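Local coordinates for protein interleukin-20 receptor subunit beta (Homo sapiens, PDB 6DF3) that pairs with IL-20RA or IL-22RA1 to form cell-surface receptors for cytokines of the interleukin-20 group, here as its extracellular portion of two fibronectin type III domains, at residues N98-E110 and A171-S185. The protein carries 1 engineered substitution. Numbering follows the deposited sequence.
Sequences NRQSTILTRPGME and AETFVKAIGRYSAFS. Engineered in segment 98-110: Q100 (natural residue Asn). Unlike the reference sequence in segment 171-185: E172 (reference Gln).
L104 lays its forked end on the hairpin formed by residues 171-185, CD1 and CD2 of L104 each 4.0 Å from V175 CG2. A branched aliphatic residue suits this spot because the fork supplies methyls for V175 and, through CD1, T173; its CG, anti to the carbonyl carbon (chi1 -64°), also lies over one face of the R180 guanidinium. Further along, P107 sets CG 3.2 Å from A171 O, a compact ring without polar side-chain atoms fitting against this backbone, and the flexible thioether of M109 bends its CE to 3.4 Å from A171 CB. At the other end, I178 sends CD1 to T102 CG2 at 3.6 Å and rests CG2 against the backbone of R99 and Q100.

At the 100-104 end the contact turns polar. A bend about the CG-CD bond of R180 (chi3 47°) brings NH1 to two linker carbonyls: T102 O at 2.7 Å, nearly straight (173°) and in the guanidinium plane, and Q100 O, tilted from that plane. An arginine is long enough to grip both and still offer a flat face to L104; a leucine in its place would probably leave both carbonyls without this donor and the linker less firmly fixed. Q100, an engineered residue, donates NE2 to a lone pair of I178 O at 2.7 Å. A water joins L104 O to A183 N.

Residues 98-110 link strand 86-98 of the first fibronectin type III domain to strand 109-114 of the second, so the contact seats the interdomain linker on the hairpin of strands 167-175 and 180-189, with a G1 bulge at G179 and R180. T72 of the first domain bonds R99 NE and A177 O. F131 of strand 130-137 packs on P107 and T173, loop residue F129 on T173 and V175, and I120 of strand 117-122 on M109.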
loop_
_atom_site.group_PDB
_atom_site.type_symbol
_atom_site.label_atom_id
_atom_site.label_comp_id
_atom_site.label_asym_id
_atom_site.label_seq_id
_atom_site.Cartn_x
_atom_site.Cartn_y
_atom_site.Cartn_z
ATOM N N ASN C 98 22.078 -0.503 -0.779
ATOM C CA ASN C 98 20.958 -0.071 -1.514
ATOM C C ASN C 98 20.294 -1.310 -2.133
ATOM O O ASN C 98 20.884 -1.992 -3.007
ATOM C CB ASN C 98 21.382 0.912 -2.620
ATOM C CG ASN C 98 20.157 1.628 -3.278
ATOM O OD1 ASN C 98 19.080 1.032 -3.457
ATOM N ND2 ASN C 98 20.323 2.896 -3.625
ATOM N N ARG C 99 19.009 -1.532 -1.813
ATOM C CA ARG C 99 18.313 -2.677 -2.369
ATOM C C ARG C 99 18.198 -2.667 -3.909
ATOM O O ARG C 99 17.845 -3.660 -4.440
ATOM C CB ARG C 99 16.957 -2.885 -1.729
ATOM C CG ARG C 99 15.908 -1.835 -2.127
ATOM C CD ARG C 99 14.696 -1.909 -1.194
ATOM N NE ARG C 99 13.673 -0.971 -1.639
ATOM C CZ ARG C 99 12.454 -0.899 -1.150
ATOM N NH1 ARG C 99 12.031 -1.772 -0.252
ATOM N NH2 ARG C 99 11.650 0.048 -1.604
ATOM N N GLN C 100 18.413 -1.542 -4.583
ATOM C CA GLN C 100 18.538 -1.474 -6.046
ATOM C C GLN C 100 19.572 -2.534 -6.554
ATOM O O GLN C 100 19.491 -3.008 -7.622
ATOM C CB GLN C 100 18.973 -0.042 -6.403
ATOM C CG GLN C 100 19.209 0.328 -7.878
ATOM C CD GLN C 100 17.898 0.659 -8.585
ATOM O OE1 GLN C 100 17.069 1.428 -8.068
ATOM N NE2 GLN C 100 17.691 0.079 -9.769
ATOM N N SER C 101 20.549 -2.883 -5.740
ATOM C CA SER C 101 21.547 -3.831 -6.130
ATOM C C SER C 101 21.192 -5.260 -5.744
ATOM O O SER C 101 22.042 -6.098 -5.823
ATOM C CB SER C 101 22.866 -3.411 -5.519
ATOM O OG SER C 101 22.833 -3.770 -4.137
ATOM N N THR C 102 19.948 -5.573 -5.355
ATOM C CA THR C 102 19.634 -6.954 -5.005
ATOM C C THR C 102 19.947 -7.951 -6.194
ATOM O O THR C 102 19.939 -7.533 -7.373
ATOM C CB THR C 102 18.255 -7.128 -4.543
ATOM O OG1 THR C 102 18.105 -8.383 -3.909
ATOM C CG2 THR C 102 17.236 -7.002 -5.670
ATOM N N ILE C 103 20.255 -9.223 -5.877
ATOM C CA ILE C 103 20.546 -10.222 -6.928
ATOM C C ILE C 103 19.213 -10.830 -7.342
ATOM O O ILE C 103 18.598 -11.527 -6.576
ATOM C CB ILE C 103 21.523 -11.303 -6.455
ATOM C CG1 ILE C 103 22.875 -10.633 -6.140
ATOM C CG2 ILE C 103 21.635 -12.406 -7.516
ATOM C CD1 ILE C 103 23.878 -11.486 -5.389
ATOM N N LEU C 104 18.784 -10.555 -8.558
ATOM C CA LEU C 104 17.521 -11.134 -9.089
ATOM C C LEU C 104 17.922 -12.347 -9.895
ATOM O O LEU C 104 18.650 -12.219 -10.912
ATOM C CB LEU C 104 16.796 -10.150 -10.016
ATOM C CG LEU C 104 16.288 -8.853 -9.386
ATOM C CD1 LEU C 104 15.302 -8.150 -10.311
ATOM C CD2 LEU C 104 15.620 -9.125 -8.055
ATOM N N THR C 105 17.474 -13.508 -9.442
ATOM C CA THR C 105 17.744 -14.734 -10.155
ATOM C C THR C 105 16.645 -14.939 -11.202
ATOM O O THR C 105 15.576 -14.271 -11.235
ATOM C CB THR C 105 17.927 -15.910 -9.160
ATOM O OG1 THR C 105 16.956 -15.825 -8.139
ATOM C CG2 THR C 105 19.210 -15.769 -8.369
ATOM N N ARG C 106 16.949 -15.785 -12.157
ATOM C CA ARG C 106 15.892 -16.344 -12.936
ATOM C C ARG C 106 14.872 -17.205 -12.096
ATOM O O ARG C 106 15.259 -17.977 -11.198
ATOM C CB ARG C 106 16.463 -17.076 -14.101
ATOM C CG ARG C 106 17.293 -18.268 -13.752
ATOM C CD ARG C 106 18.429 -18.291 -14.758
ATOM N NE ARG C 106 19.087 -19.560 -14.818
ATOM C CZ ARG C 106 20.277 -19.734 -15.359
ATOM N NH1 ARG C 106 20.982 -18.708 -15.849
ATOM N NH2 ARG C 106 20.782 -20.957 -15.403
ATOM N N PRO C 107 13.536 -17.011 -12.363
ATOM C CA PRO C 107 12.551 -17.685 -11.521
ATOM C C PRO C 107 12.484 -19.164 -11.816
ATOM O O PRO C 107 12.561 -19.556 -12.992
ATOM C CB PRO C 107 11.209 -16.975 -11.895
ATOM C CG PRO C 107 11.413 -16.515 -13.329
ATOM C CD PRO C 107 12.894 -16.126 -13.366
ATOM N N GLY C 108 12.300 -19.969 -10.766
ATOM C CA GLY C 108 11.928 -21.387 -10.910
ATOM C C GLY C 108 10.477 -21.488 -11.389
ATOM O O GLY C 108 9.700 -20.511 -11.313
ATOM N N MET C 109 10.091 -22.652 -11.887
ATOM C CA MET C 109 9.020 -22.707 -12.882
ATOM C C MET C 109 8.751 -24.125 -13.228
ATOM O O MET C 109 9.669 -24.832 -13.564
ATOM C CB MET C 109 9.450 -21.990 -14.176
ATOM C CG MET C 109 8.475 -22.127 -15.329
ATOM S SD MET C 109 9.219 -22.217 -16.975
ATOM C CE MET C 109 9.424 -20.470 -17.295
ATOM N N GLU C 110 7.485 -24.509 -13.190
ATOM C CA GLU C 110 7.063 -25.847 -13.529
ATOM C C GLU C 110 5.928 -25.832 -14.578
ATOM O O GLU C 110 4.850 -25.262 -14.336
ATOM C CB GLU C 110 6.614 -26.519 -12.248
ATOM C CG GLU C 110 6.367 -28.014 -12.383
ATOM C CD GLU C 110 5.488 -28.547 -11.273
ATOM O OE1 GLU C 110 4.756 -29.550 -11.526
ATOM O OE2 GLU C 110 5.529 -27.945 -10.161
ATOM N N ALA C 171 10.097 -17.527 -18.388
ATOM C CA ALA C 171 9.567 -16.584 -17.396
ATOM C C ALA C 171 10.670 -15.753 -16.736
ATOM O O ALA C 171 11.791 -16.214 -16.502
ATOM C CB ALA C 171 8.770 -17.323 -16.329
ATOM N N GLU C 172 10.293 -14.545 -16.377
ATOM C CA GLU C 172 11.172 -13.480 -15.957
ATOM C C GLU C 172 10.467 -12.836 -14.756
ATOM O O GLU C 172 9.252 -12.967 -14.610
ATOM C CB GLU C 172 11.151 -12.509 -17.134
ATOM C CG GLU C 172 12.211 -11.456 -17.220
ATOM C CD GLU C 172 11.870 -10.344 -18.223
ATOM O OE1 GLU C 172 12.807 -9.620 -18.632
ATOM O OE2 GLU C 172 10.693 -10.157 -18.609
ATOM N N THR C 173 11.198 -12.058 -13.973
ATOM C CA THR C 173 10.696 -11.508 -12.751
ATOM C C THR C 173 10.816 -9.955 -12.944
ATOM O O THR C 173 11.650 -9.502 -13.749
ATOM C CB THR C 173 11.603 -12.111 -11.672
ATOM O OG1 THR C 173 10.879 -12.893 -10.708
ATOM C CG2 THR C 173 12.454 -11.084 -11.097
ATOM N N PHE C 174 9.963 -9.167 -12.269
ATOM C CA PHE C 174 9.989 -7.668 -12.299
ATOM C C PHE C 174 9.672 -7.118 -10.915
ATOM O O PHE C 174 8.748 -7.599 -10.298
ATOM C CB PHE C 174 8.968 -7.045 -13.263
ATOM C CG PHE C 174 8.936 -5.533 -13.214
ATOM C CD1 PHE C 174 10.000 -4.770 -13.711
ATOM C CD2 PHE C 174 7.858 -4.859 -12.643
ATOM C CE1 PHE C 174 9.990 -3.363 -13.656
ATOM C CE2 PHE C 174 7.829 -3.451 -12.587
ATOM C CZ PHE C 174 8.892 -2.691 -13.091
ATOM N N VAL C 175 10.445 -6.110 -10.482
ATOM C CA VAL C 175 10.465 -5.572 -9.113
ATOM C C VAL C 175 10.263 -4.037 -9.210
ATOM O O VAL C 175 11.234 -3.253 -9.472
ATOM C CB VAL C 175 11.816 -5.944 -8.384
ATOM C CG1 VAL C 175 11.912 -5.298 -6.994
ATOM C CG2 VAL C 175 11.945 -7.456 -8.195
ATOM N N LYS C 176 8.986 -3.598 -9.081
ATOM C CA LYS C 176 8.625 -2.174 -9.200
ATOM C C LYS C 176 9.500 -1.241 -8.314
ATOM O O LYS C 176 9.974 -0.222 -8.794
ATOM C CB LYS C 176 7.162 -1.998 -8.873
ATOM C CG LYS C 176 6.628 -0.626 -9.247
ATOM C CD LYS C 176 5.129 -0.527 -9.038
ATOM C CE LYS C 176 4.380 -1.286 -10.121
ATOM N NZ LYS C 176 2.928 -1.036 -9.939
ATOM N N ALA C 177 9.777 -1.630 -7.063
ATOM C CA ALA C 177 10.567 -0.817 -6.148
ATOM C C ALA C 177 11.972 -0.403 -6.616
ATOM O O ALA C 177 12.508 0.599 -6.102
ATOM C CB ALA C 177 10.712 -1.492 -4.831
ATOM N N ILE C 178 12.550 -1.179 -7.556
ATOM C CA ILE C 178 13.898 -0.910 -8.085
ATOM C C ILE C 178 13.969 -0.740 -9.611
ATOM O O ILE C 178 14.996 -0.292 -10.131
ATOM C CB ILE C 178 14.872 -2.003 -7.561
ATOM C CG1 ILE C 178 14.566 -3.373 -8.162
ATOM C CG2 ILE C 178 14.743 -2.115 -6.042
ATOM C CD1 ILE C 178 15.345 -4.513 -7.531
ATOM N N GLY C 179 12.884 -1.062 -10.321
ATOM C CA GLY C 179 12.798 -0.789 -11.737
ATOM C C GLY C 179 13.529 -1.822 -12.576
ATOM O O GLY C 179 13.877 -1.553 -13.721
ATOM N N ARG C 180 13.696 -3.026 -12.033
ATOM C CA ARG C 180 14.571 -4.043 -12.616
ATOM C C ARG C 180 13.791 -5.316 -12.861
ATOM O O ARG C 180 12.884 -5.624 -12.106
ATOM C CB ARG C 180 15.802 -4.313 -11.735
ATOM C CG ARG C 180 16.812 -3.164 -11.760
ATOM C CD ARG C 180 18.033 -3.459 -10.864
ATOM N NE ARG C 180 18.519 -4.820 -11.120
ATOM C CZ ARG C 180 18.970 -5.714 -10.233
ATOM N NH1 ARG C 180 19.034 -5.470 -8.924
ATOM N NH2 ARG C 180 19.345 -6.898 -10.687
ATOM N N TYR C 181 14.149 -5.980 -13.974
ATOM C CA TYR C 181 13.730 -7.344 -14.333
ATOM C C TYR C 181 14.949 -8.264 -14.193
ATOM O O TYR C 181 16.102 -7.802 -14.421
ATOM C CB TYR C 181 13.284 -7.428 -15.820
ATOM C CG TYR C 181 12.187 -6.450 -16.235
ATOM C CD1 TYR C 181 12.491 -5.088 -16.504
ATOM C CD2 TYR C 181 10.847 -6.871 -16.334
ATOM C CE1 TYR C 181 11.493 -4.163 -16.841
ATOM C CE2 TYR C 181 9.825 -5.961 -16.696
ATOM C CZ TYR C 181 10.156 -4.611 -16.957
ATOM O OH TYR C 181 9.175 -3.698 -17.285
ATOM N N SER C 182 14.677 -9.529 -13.836
ATOM C CA SER C 182 15.634 -10.639 -13.978
ATOM C C SER C 182 15.853 -11.101 -15.445
ATOM O O SER C 182 15.126 -10.729 -16.367
ATOM C CB SER C 182 15.205 -11.873 -13.165
ATOM O OG SER C 182 14.229 -12.675 -13.817
ATOM N N ALA C 183 16.868 -11.939 -15.627
ATOM C CA ALA C 183 17.074 -12.699 -16.864
ATOM C C ALA C 183 15.884 -13.638 -17.020
ATOM O O ALA C 183 15.233 -13.972 -16.028
ATOM C CB ALA C 183 18.378 -13.525 -16.786
ATOM N N PHE C 184 15.623 -14.089 -18.246
ATOM C CA PHE C 184 14.642 -15.158 -18.469
ATOM C C PHE C 184 15.149 -16.482 -17.908
ATOM O O PHE C 184 16.350 -16.705 -17.833
ATOM C CB PHE C 184 14.292 -15.290 -19.955
ATOM C CG PHE C 184 13.346 -14.229 -20.425
ATOM C CD1 PHE C 184 11.948 -14.410 -20.299
ATOM C CD2 PHE C 184 13.822 -13.022 -20.930
ATOM C CE1 PHE C 184 11.056 -13.425 -20.707
ATOM C CE2 PHE C 184 12.921 -12.029 -21.344
ATOM C CZ PHE C 184 11.537 -12.237 -21.242
ATOM N N SER C 185 14.234 -17.347 -17.483
ATOM C CA SER C 185 14.582 -18.721 -17.113
ATOM C C SER C 185 14.866 -19.540 -18.390
ATOM O O SER C 185 14.626 -19.058 -19.516
ATOM C CB SER C 185 13.432 -19.385 -16.362
ATOM O OG SER C 185 12.305 -19.531 -17.237
HETATM O O HOH W 1 18.773 -12.314 -13.571
#